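Local coordinates for protein amidohydrolase (Thermotoga maritima, PDB 3OOQ) that probably hydrolyses amide bonds as a metal-dependent enzyme of the amidohydrolase family, with allantoinase activity only a tentative assignment, at residues D61-I66 with M304-V309; V112-I117 with V131-S136. All blocks are in the same frame, centred on the assembly; numbering follows the deposited sequence.

In the fold
Both contacts are buried, and neither is a surface patch. They share the barrel sheet: strand 54-64, whose end opens segment 61-66, runs parallel to strand 112-117, and backbone bonds between Asp61 and both Ser114 and Met116 tie contact 1 to contact 2. Contact 1 is loop against strand end, rich in histidines and carboxylates with a bound water, and it joins two parts of the chain 238 residues apart. Contact 2 is local, a hairpin whose segments have only 13 residues between them, held by regular strand bonds and by hydrocarbon side chains. The centre of contact 1 lies about 7 Å from the centre of the chain, that of contact 2 about 10 Å.

Contact 1: residues D61-I66 with M304-V309; sequences DAHSHI and MCDHPV
His63 and Met304, a selenomethionine, lie side by side pointing the same way. The methyl CE sits 4.1 Å from the centroid of the His63 ring, off-centre, and SE approaches obliquely. At the rim of the same ring, near its plane, is Asp306 OD1, 3.5 Å from His63 ND1; it is also 3.1 Å from His65 NE2, so one carboxylate oxygen reaches both imidazoles. Farther along, Ile66 CD1 lies over one face of the His307 ring, offset toward the rim, with the neighbouring Pro308 CB on the opposite face.

The backbones join at two places. His65 N donates to His307 O at 2.9 Å, a bent bond (140° at the hydrogen), while Cys305 N gives a straighter one, 3.0 Å and 168°, to the syn lone pair of Asp61 OD2. The other oxygen, OD1, takes the His63 N-H on its anti lone pair, closing an Asx turn where the chain corners. Asp61 CG lies anti to the backbone N (chi1 -162°), on the side of Met304 and Cys305, and the two carboxylate oxygens take separate N-H groups, one from each segment. Water 1 donates to His63 O at 2.8 Å, accepts from His307 N and meets Ser64 OG.

Farther out, His63 NE2 is hydrogen-bonded to Lys151 NZ and His65 ND1 to Val118 O, and Phe277 of the second subunit meets the His307 ring. The His63-X-His65 pair at the end of strand 54-64, facing Asp306 just after strand 301-303, matches the histidine pair and aspartate that bind metal in amidohydrolases of the TIM-barrel fold, and these residues probably do so here.

Contact 2: residues V112-I117 with V131-S136; sequences VTSVMI and VIKFRS
Val115 O is gripped by two neighbouring groups: Ile132 N donates to it at 2.9 Å, nearly straight at 168°, and Val131 CA lies 3.4 Å from Val115 O in a CA-H...O contact. Val115 N returns a bond to Ile132 O, which makes the two residues a hydrogen-bonded antiparallel pair. Their side chains lie side by side, Val115 CG2 4.0 Å from Ile132 CD1.

The ladder runs on through Phe134 N, which donates to Thr113 O at 3.1 Å just where the strand gives way to an inverse gamma turn centred on Phe134. Phe134 CG lies anti to the carbonyl carbon (chi1 -57°); the Phe134 and Val115 side chains cross at about a right angle, with Phe134 CZ 3.7 Å from Val115 CG1. The CD2-CE2 edge of the ring faces Val112 O, which lies in the ring plane 3.3 Å from Phe134 CD2. Ile104, Ala107 and Leu108 of helix 103-108 also touch the ring. An alanine at Phe134 would probably open a gap between the helix and Val115, the Val112 carbonyl losing the ring edge beside it.

The non-hydrogen-bonded pairs, Ser114 with Lys133 and Met116 with Val131, put their side chains on the other face of the sheet. Lys133 CG lies 3.3 Å from Ser114 OG; beyond it the extended chain carries NZ away to salt bridges with Asp358, Asp360 and Asp381. Met116 and Val131 cross at about a right angle, CG to CG2.

The segments belong to the beta hairpin of strands 112-117 and 125-133, part of the sheet of the TIM-barrel family domain: 112-117 is parallel to strand 54-64, whereas 125-133 runs antiparallel to both its neighbours, 112-117 and 143-153.

Contact 1: residues D61-I66 with M304-V309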
ATOM      1  N   ASP F  61      36.030 -25.640   2.392  1.00 22.69           N
ATOM      2  CA  ASP F  61      35.280 -24.762   1.509  1.00 23.55           C
ATOM      3  C   ASP F  61      35.500 -23.318   1.899  1.00 22.94           C
ATOM      4  O   ASP F  61      35.095 -22.886   2.984  1.00 23.55           O
ATOM      5  CB  ASP F  61      33.786 -25.080   1.529  1.00 24.76           C
ATOM      6  CG  ASP F  61      33.066 -24.510   0.326  1.00 33.93           C
ATOM      7  OD1 ASP F  61      33.246 -23.316   0.026  1.00 25.74           O
ATOM      8  OD2 ASP F  61      32.325 -25.258  -0.337  1.00 25.88           O
ATOM      9  N   ALA F  62      36.141 -22.572   1.009  1.00 21.51           N
ATOM     10  CA  ALA F  62      36.510 -21.197   1.320  1.00 21.80           C
ATOM     11  C   ALA F  62      35.343 -20.174   1.357  1.00 21.30           C
ATOM     12  O   ALA F  62      35.554 -19.034   1.720  1.00 20.40           O
ATOM     13  CB  ALA F  62      37.594 -20.732   0.377  1.00 21.79           C
ATOM     14  N   HIS F  63      34.118 -20.586   1.027  1.00 21.89           N
ATOM     15  CA  HIS F  63      32.985 -19.637   1.001  1.00 21.77           C
ATOM     16  C   HIS F  63      31.673 -20.391   1.139  1.00 21.48           C
ATOM     17  O   HIS F  63      31.238 -21.064   0.205  1.00 20.61           O
ATOM     18  CB  HIS F  63      32.995 -18.811  -0.294  1.00 22.09           C
ATOM     19  CG  HIS F  63      31.990 -17.696  -0.319  1.00 25.53           C
ATOM     20  ND1 HIS F  63      30.628 -17.919  -0.392  1.00 23.95           N
ATOM     21  CD2 HIS F  63      32.149 -16.351  -0.266  1.00 23.10           C
ATOM     22  CE1 HIS F  63      29.994 -16.760  -0.408  1.00 23.84           C
ATOM     23  NE2 HIS F  63      30.890 -15.794  -0.326  1.00 25.56           N
ATOM     24  N   SER F  64      31.034 -20.263   2.300  1.00 21.67           N
ATOM     25  CA  SER F  64      29.866 -21.088   2.589  1.00 22.01           C
ATOM     26  C   SER F  64      28.814 -20.377   3.424  1.00 22.08           C
ATOM     27  O   SER F  64      29.131 -19.499   4.235  1.00 22.31           O
ATOM     28  CB  SER F  64      30.304 -22.351   3.344  1.00 21.39           C
ATOM     29  OG  SER F  64      29.307 -23.345   3.262  1.00 21.91           O
ATOM     30  N   HIS F  65      27.571 -20.813   3.272  1.00 21.99           N
ATOM     31  CA  HIS F  65      26.517 -20.359   4.166  1.00 22.74           C
ATOM     32  C   HIS F  65      25.919 -21.493   5.003  1.00 21.75           C
ATOM     33  O   HIS F  65      24.887 -21.320   5.623  1.00 21.53           O
ATOM     34  CB  HIS F  65      25.455 -19.573   3.392  1.00 24.97           C
ATOM     35  CG  HIS F  65      26.036 -18.595   2.415  1.00 29.30           C
ATOM     36  ND1 HIS F  65      26.725 -17.468   2.812  1.00 27.18           N
ATOM     37  CD2 HIS F  65      26.070 -18.599   1.060  1.00 27.45           C
ATOM     38  CE1 HIS F  65      27.132 -16.802   1.746  1.00 28.89           C
ATOM     39  NE2 HIS F  65      26.750 -17.466   0.667  1.00 29.75           N
ATOM     40  N   ILE F  66      26.602 -22.638   5.061  1.00 21.37           N
ATOM     41  CA  ILE F  66      26.161 -23.741   5.923  1.00 20.27           C
ATOM     42  C   ILE F  66      25.991 -23.241   7.355  1.00 19.86           C
ATOM     43  O   ILE F  66      26.744 -22.381   7.820  1.00 20.09           O
ATOM     44  CB  ILE F  66      27.102 -24.975   5.847  1.00 20.53           C
ATOM     45  CG1 ILE F  66      26.416 -26.208   6.464  1.00 18.40           C
ATOM     46  CG2 ILE F  66      28.482 -24.679   6.520  1.00 18.44           C
ATOM     47  CD1 ILE F  66      26.915 -27.547   5.930  1.00 20.52           C
HETATM   48  N   MSE F 304      34.317 -23.515  -4.375  1.00 23.90           N
HETATM   49  CA  MSE F 304      33.209 -23.497  -3.411  1.00 24.40           C
HETATM   50  C   MSE F 304      31.960 -24.179  -3.961  1.00 22.61           C
HETATM   51  O   MSE F 304      31.753 -24.230  -5.173  1.00 21.23           O
HETATM   52  CB  MSE F 304      32.842 -22.054  -3.010  1.00 26.72           C
HETATM   53  CG  MSE F 304      32.135 -21.252  -4.112  1.00 16.94           C
HETATM   54 SE   MSE F 304      31.256 -19.664  -3.415  1.00 31.85          SE
HETATM   55  CE  MSE F 304      32.660 -18.354  -3.864  1.00 17.07           C
ATOM     56  N   CYS F 305      31.122 -24.669  -3.048  1.00 22.03           N
ATOM     57  CA  CYS F 305      29.759 -25.070  -3.373  1.00 22.01           C
ATOM     58  C   CYS F 305      28.805 -23.883  -3.289  1.00 21.93           C
ATOM     59  O   CYS F 305      27.678 -23.950  -3.800  1.00 21.19           O
ATOM     60  CB  CYS F 305      29.291 -26.154  -2.396  1.00 22.38           C
ATOM     61  SG  CYS F 305      30.061 -27.751  -2.714  1.00 26.13           S
ATOM     62  N   ASP F 306      29.258 -22.808  -2.641  1.00 22.93           N
ATOM     63  CA  ASP F 306      28.370 -21.705  -2.216  1.00 24.14           C
ATOM     64  C   ASP F 306      27.129 -22.262  -1.509  1.00 24.31           C
ATOM     65  O   ASP F 306      26.002 -21.775  -1.713  1.00 25.53           O
ATOM     66  CB  ASP F 306      27.946 -20.849  -3.409  1.00 24.73           C
ATOM     67  CG  ASP F 306      27.388 -19.486  -2.997  1.00 23.78           C
ATOM     68  OD1 ASP F 306      27.608 -19.048  -1.852  1.00 25.58           O
ATOM     69  OD2 ASP F 306      26.738 -18.852  -3.842  1.00 24.90           O
ATOM     70  N   HIS F 307      27.335 -23.273  -0.670  1.00 22.98           N
ATOM     71  CA  HIS F 307      26.220 -23.930   0.024  1.00 22.12           C
ATOM     72  C   HIS F 307      25.297 -22.864   0.629  1.00 22.42           C
ATOM     73  O   HIS F 307      25.791 -21.987   1.326  1.00 22.76           O
ATOM     74  CB  HIS F 307      26.769 -24.866   1.104  1.00 20.32           C
ATOM     75  CG  HIS F 307      25.712 -25.558   1.905  1.00 19.20           C
ATOM     76  ND1 HIS F 307      25.398 -26.890   1.725  1.00 19.86           N
ATOM     77  CD2 HIS F 307      24.916 -25.111   2.905  1.00 18.59           C
ATOM     78  CE1 HIS F 307      24.451 -27.233   2.584  1.00 19.25           C
ATOM     79  NE2 HIS F 307      24.144 -26.172   3.312  1.00 20.30           N
ATOM     80  N   PRO F 308      23.954 -22.953   0.411  1.00 22.89           N
ATOM     81  CA  PRO F 308      23.123 -24.033  -0.136  1.00 23.29           C
ATOM     82  C   PRO F 308      22.907 -24.136  -1.658  1.00 23.24           C
ATOM     83  O   PRO F 308      22.175 -25.023  -2.097  1.00 23.74           O
ATOM     84  CB  PRO F 308      21.775 -23.797   0.552  1.00 23.66           C
ATOM     85  CG  PRO F 308      21.696 -22.299   0.646  1.00 21.91           C
ATOM     86  CD  PRO F 308      23.112 -21.915   1.048  1.00 23.07           C
ATOM     87  N   VAL F 309      23.542 -23.284  -2.453  1.00 22.99           N
ATOM     88  CA  VAL F 309      23.345 -23.329  -3.906  1.00 22.67           C
ATOM     89  C   VAL F 309      23.651 -24.739  -4.431  1.00 22.92           C
ATOM     90  O   VAL F 309      22.868 -25.295  -5.214  1.00 22.76           O
ATOM     91  CB  VAL F 309      24.153 -22.238  -4.646  1.00 21.80           C
ATOM     92  CG1 VAL F 309      24.055 -22.436  -6.149  1.00 24.71           C
ATOM     93  CG2 VAL F 309      23.649 -20.824  -4.243  1.00 24.40           C
TER
HETATM   94  O   HOH W   1      30.194 -23.632   0.421  1.00 16.06           O

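Contact 2: residues V112-I117 with V131-S136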
ATOM      1  N   VAL F 112      33.871 -32.980   4.047  1.00 22.69           N
ATOM      2  CA  VAL F 112      34.195 -31.583   4.325  1.00 21.65           C
ATOM      3  C   VAL F 112      34.302 -31.334   5.829  1.00 21.62           C
ATOM      4  O   VAL F 112      33.383 -31.648   6.596  1.00 21.33           O
ATOM      5  CB  VAL F 112      33.126 -30.624   3.724  1.00 21.75           C
ATOM      6  CG1 VAL F 112      33.513 -29.169   3.972  1.00 19.12           C
ATOM      7  CG2 VAL F 112      32.985 -30.871   2.226  1.00 20.19           C
ATOM      8  N   THR F 113      35.414 -30.747   6.260  1.00 21.49           N
ATOM      9  CA  THR F 113      35.636 -30.573   7.692  1.00 22.16           C
ATOM     10  C   THR F 113      35.716 -29.116   8.139  1.00 22.57           C
ATOM     11  O   THR F 113      35.386 -28.805   9.279  1.00 24.08           O
ATOM     12  CB  THR F 113      36.915 -31.311   8.152  1.00 22.94           C
ATOM     13  OG1 THR F 113      38.028 -30.850   7.375  1.00 23.02           O
ATOM     14  CG2 THR F 113      36.761 -32.814   7.984  1.00 23.06           C
ATOM     15  N   SER F 114      36.160 -28.231   7.254  1.00 21.98           N
ATOM     16  CA  SER F 114      36.330 -26.800   7.576  1.00 22.17           C
ATOM     17  C   SER F 114      35.703 -25.920   6.499  1.00 21.68           C
ATOM     18  O   SER F 114      35.750 -26.254   5.319  1.00 21.64           O
ATOM     19  CB  SER F 114      37.825 -26.436   7.697  1.00 22.30           C
ATOM     20  OG  SER F 114      38.449 -27.114   8.782  1.00 28.60           O
ATOM     21  N   VAL F 115      35.137 -24.789   6.907  1.00 20.87           N
ATOM     22  CA  VAL F 115      34.553 -23.836   5.967  1.00 20.64           C
ATOM     23  C   VAL F 115      34.719 -22.424   6.496  1.00 21.22           C
ATOM     24  O   VAL F 115      34.794 -22.200   7.711  1.00 21.41           O
ATOM     25  CB  VAL F 115      33.007 -24.085   5.730  1.00 20.71           C
ATOM     26  CG1 VAL F 115      32.724 -25.523   5.288  1.00 23.51           C
ATOM     27  CG2 VAL F 115      32.218 -23.807   7.007  1.00 23.29           C
HETATM   28  N   MSE F 116      34.777 -21.465   5.590  1.00 23.05           N
HETATM   29  CA  MSE F 116      34.461 -20.110   5.991  1.00 25.64           C
HETATM   30  C   MSE F 116      32.951 -19.850   5.857  1.00 23.84           C
HETATM   31  O   MSE F 116      32.374 -19.937   4.767  1.00 22.66           O
HETATM   32  CB  MSE F 116      35.259 -19.045   5.255  1.00 30.44           C
HETATM   33  CG  MSE F 116      35.214 -17.740   6.087  1.00 20.94           C
HETATM   34 SE   MSE F 116      35.877 -16.208   5.287  1.00 39.63          SE
HETATM   35  CE  MSE F 116      34.844 -16.214   3.609  1.00 22.10           C
ATOM     36  N   ILE F 117      32.322 -19.567   6.993  1.00 22.71           N
ATOM     37  CA  ILE F 117      30.950 -19.112   7.002  1.00 21.96           C
ATOM     38  C   ILE F 117      30.988 -17.607   6.798  1.00 21.29           C
ATOM     39  O   ILE F 117      31.800 -16.897   7.413  1.00 21.60           O
ATOM     40  CB  ILE F 117      30.209 -19.487   8.304  1.00 23.04           C
ATOM     41  CG1 ILE F 117      31.019 -19.059   9.534  1.00 26.24           C
ATOM     42  CG2 ILE F 117      29.895 -20.984   8.293  1.00 26.43           C
ATOM     43  CD1 ILE F 117      30.274 -19.134  10.873  1.00 24.26           C
ATOM     44  N   VAL F 131      36.302 -18.676   9.934  1.00 20.77           N
ATOM     45  CA  VAL F 131      36.592 -20.052   9.555  1.00 20.10           C
ATOM     46  C   VAL F 131      36.286 -20.942  10.739  1.00 20.51           C
ATOM     47  O   VAL F 131      36.722 -20.682  11.858  1.00 20.55           O
ATOM     48  CB  VAL F 131      38.069 -20.265   9.138  1.00 20.87           C
ATOM     49  CG1 VAL F 131      38.276 -21.724   8.699  1.00 18.21           C
ATOM     50  CG2 VAL F 131      38.471 -19.285   8.040  1.00 17.15           C
ATOM     51  N   ILE F 132      35.518 -21.995  10.502  1.00 21.48           N
ATOM     52  CA  ILE F 132      35.166 -22.908  11.568  1.00 22.59           C
ATOM     53  C   ILE F 132      35.401 -24.343  11.124  1.00 22.74           C
ATOM     54  O   ILE F 132      35.533 -24.629   9.928  1.00 21.87           O
ATOM     55  CB  ILE F 132      33.685 -22.710  12.048  1.00 23.77           C
ATOM     56  CG1 ILE F 132      32.682 -22.965  10.913  1.00 19.13           C
ATOM     57  CG2 ILE F 132      33.471 -21.301  12.614  1.00 19.24           C
ATOM     58  CD1 ILE F 132      31.991 -24.282  10.985  1.00 25.09           C
ATOM     59  N   LYS F 133      35.452 -25.237  12.103  1.00 23.68           N
ATOM     60  CA  LYS F 133      35.505 -26.672  11.842  1.00 24.24           C
ATOM     61  C   LYS F 133      34.266 -27.293  12.444  1.00 24.01           C
ATOM     62  O   LYS F 133      33.754 -26.780  13.429  1.00 24.15           O
ATOM     63  CB  LYS F 133      36.710 -27.294  12.526  1.00 24.58           C
ATOM     64  CG  LYS F 133      38.039 -26.846  12.010  1.00 25.91           C
ATOM     65  CD  LYS F 133      39.097 -27.807  12.532  1.00 24.96           C
ATOM     66  CE  LYS F 133      40.470 -27.259  12.304  1.00 25.88           C
ATOM     67  NZ  LYS F 133      41.462 -28.300  12.643  1.00 25.40           N
ATOM     68  N   PHE F 134      33.805 -28.404  11.868  1.00 23.84           N
ATOM     69  CA  PHE F 134      32.594 -29.081  12.340  1.00 23.48           C
ATOM     70  C   PHE F 134      32.913 -30.004  13.519  1.00 24.86           C
ATOM     71  O   PHE F 134      32.632 -31.197  13.459  1.00 24.89           O
ATOM     72  CB  PHE F 134      31.949 -29.900  11.205  1.00 22.30           C
ATOM     73  CG  PHE F 134      31.593 -29.100   9.976  1.00 23.50           C
ATOM     74  CD1 PHE F 134      30.966 -27.853  10.080  1.00 20.47           C
ATOM     75  CD2 PHE F 134      31.824 -29.629   8.705  1.00 21.00           C
ATOM     76  CE1 PHE F 134      30.628 -27.114   8.935  1.00 22.55           C
ATOM     77  CE2 PHE F 134      31.487 -28.898   7.556  1.00 23.43           C
ATOM     78  CZ  PHE F 134      30.880 -27.630   7.681  1.00 19.99           C
ATOM     79  N   ARG F 135      33.497 -29.446  14.584  1.00 26.50           N
ATOM     80  CA  ARG F 135      34.001 -30.240  15.699  1.00 28.97           C
ATOM     81  C   ARG F 135      33.080 -30.369  16.921  1.00 29.83           C
ATOM     82  O   ARG F 135      33.294 -31.255  17.745  1.00 30.68           O
ATOM     83  CB  ARG F 135      35.416 -29.785  16.141  1.00 30.80           C
ATOM     84  CG  ARG F 135      35.623 -28.277  16.205  1.00 45.77           C
ATOM     85  CD  ARG F 135      36.855 -27.883  17.036  1.00 34.07           C
ATOM     86  NE  ARG F 135      38.101 -27.677  16.291  1.00 45.72           N
ATOM     87  CZ  ARG F 135      38.799 -26.532  16.248  1.00 35.43           C
ATOM     88  NH1 ARG F 135      38.391 -25.446  16.889  1.00 45.38           N
ATOM     89  NH2 ARG F 135      39.931 -26.477  15.555  1.00 45.55           N
ATOM     90  N   SER F 136      32.071 -29.508  17.046  1.00 28.96           N
ATOM     91  CA  SER F 136      31.314 -29.414  18.295  1.00 29.12           C
ATOM     92  C   SER F 136      29.998 -28.646  18.078  1.00 28.03           C
ATOM     93  O   SER F 136      29.865 -27.891  17.119  1.00 25.36           O
ATOM     94  CB  SER F 136      32.190 -28.702  19.351  1.00 29.50           C
ATOM     95  OG  SER F 136      31.461 -28.302  20.485  1.00 35.50           O
TER